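Local atomic coordinates of DNA repair protein rhp9/CRB2 (Schizosaccharomyces pombe, PDB entry 2FHD), a protein that acts in DNA repair and probably recognises methylated histone H4 through its tandem Tudor domains. Residues 105-108 / 113-116. Numbering follows the deposited sequence.
Sequences MVIL and IEVT
With chi1 of -52° Ile107 places CG1 beside its backbone N, and Thr116 holds OG1 likewise beside its own N, anti to the carbonyl carbon. Across the strands of this Tudor-domain beta hairpin Ile107 CG1 and Thr116 OG1 meet at 3.6 Å, the two side chains crossing at a slant. The other branch of Ile107 reaches the second strand as well: its CG2 packs against CB of Glu114 at 4.0 Å. Ile107 and Thr116 form an antiparallel non-hydrogen-bonded pair, their CA atoms 4.3 Å apart. Leu108 and Val115, the hydrogen-bonded pair, send their side chains to the other face of the sheet, where buried Leu108 lies against Val70, Ser72 and His80 in the interior of the SH3-like fold. Two bonds join this pair: Leu108 N to Val115 O at 2.9 Å, almost perfectly straight at 178°, and Val115 N to Leu108 O, more bent at 157°. Within this chain strand 113-118 is an outermost strand of its sheet, whereas strand 105-110 also bonds to strand 80-86 through Met105 and Ile107. Both carbonyls take a second, CA-H...O contact: Ile107 CA lies 3.4 Å from Val115 O, and Glu114 CA 3.2 Å from Leu108 O.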
loop_
_atom_site.group_PDB
_atom_site.type_symbol
_atom_site.label_atom_id
_atom_site.label_comp_id
_atom_site.label_asym_id
_atom_site.label_seq_id
_atom_site.Cartn_x
_atom_site.Cartn_y
_atom_site.Cartn_z
HETATM N N MSE A 105 27.413 3.620 -9.897
HETATM C CA MSE A 105 27.949 2.954 -11.103
HETATM C C MSE A 105 28.755 1.755 -10.663
HETATM O O MSE A 105 29.399 1.750 -9.620
HETATM C CB MSE A 105 28.886 3.872 -11.936
HETATM C CG MSE A 105 28.182 5.136 -12.485
HETATM SE SE MSE A 105 26.993 4.586 -13.940
HETATM C CE MSE A 105 25.179 5.593 -13.485
ATOM N N VAL A 106 28.750 0.735 -11.495
ATOM C CA VAL A 106 29.678 -0.343 -11.257
ATOM C C VAL A 106 30.394 -0.763 -12.552
ATOM O O VAL A 106 29.777 -0.849 -13.616
ATOM C CB VAL A 106 28.948 -1.538 -10.552
ATOM C CG1 VAL A 106 27.854 -2.050 -11.410
ATOM C CG2 VAL A 106 29.962 -2.637 -10.153
ATOM N N ILE A 107 31.673 -1.035 -12.443
ATOM C CA ILE A 107 32.432 -1.670 -13.511
ATOM C C ILE A 107 32.520 -3.225 -13.299
ATOM O O ILE A 107 32.930 -3.734 -12.230
ATOM C CB ILE A 107 33.874 -1.049 -13.576
ATOM C CG1 ILE A 107 33.830 0.468 -13.658
ATOM C CG2 ILE A 107 34.721 -1.712 -14.719
ATOM C CD1 ILE A 107 35.271 1.106 -13.333
ATOM N N LEU A 108 32.117 -3.945 -14.339
ATOM C CA LEU A 108 31.970 -5.397 -14.425
ATOM C C LEU A 108 32.922 -5.969 -15.465
ATOM O O LEU A 108 33.123 -5.344 -16.499
ATOM C CB LEU A 108 30.581 -5.696 -14.893
ATOM C CG LEU A 108 29.514 -5.276 -13.893
ATOM C CD1 LEU A 108 28.130 -5.696 -14.384
ATOM C CD2 LEU A 108 29.818 -5.878 -12.503
ATOM N N ILE A 113 37.309 -8.131 -20.361
ATOM C CA ILE A 113 36.512 -7.160 -21.005
ATOM C C ILE A 113 35.601 -6.472 -19.966
ATOM O O ILE A 113 34.715 -7.089 -19.396
ATOM C CB ILE A 113 35.769 -7.806 -22.201
ATOM C CG1 ILE A 113 36.803 -8.197 -23.289
ATOM C CG2 ILE A 113 34.691 -6.879 -22.797
ATOM C CD1 ILE A 113 36.598 -9.604 -23.695
ATOM N N GLU A 114 35.820 -5.182 -19.772
ATOM C CA GLU A 114 35.121 -4.400 -18.766
ATOM C C GLU A 114 34.054 -3.564 -19.430
ATOM O O GLU A 114 34.245 -3.088 -20.595
ATOM C CB GLU A 114 36.097 -3.481 -18.027
ATOM C CG GLU A 114 37.216 -4.262 -17.406
ATOM C CD GLU A 114 38.097 -3.446 -16.556
ATOM O OE1 GLU A 114 38.374 -2.296 -16.870
ATOM O OE2 GLU A 114 38.554 -3.945 -15.530
ATOM N N VAL A 115 32.966 -3.380 -18.674
ATOM C CA VAL A 115 31.836 -2.567 -19.041
ATOM C C VAL A 115 31.458 -1.822 -17.808
ATOM O O VAL A 115 31.486 -2.392 -16.704
ATOM C CB VAL A 115 30.581 -3.447 -19.393
ATOM C CG1 VAL A 115 29.404 -2.558 -19.918
ATOM C CG2 VAL A 115 30.881 -4.322 -20.440
ATOM N N THR A 116 31.013 -0.580 -17.984
ATOM C CA THR A 116 30.529 0.255 -16.883
ATOM C C THR A 116 29.007 0.299 -16.954
ATOM O O THR A 116 28.472 0.528 -18.023
ATOM C CB THR A 116 31.065 1.650 -16.981
ATOM O OG1 THR A 116 32.467 1.600 -16.807
ATOM C CG2 THR A 116 30.474 2.549 -15.901
#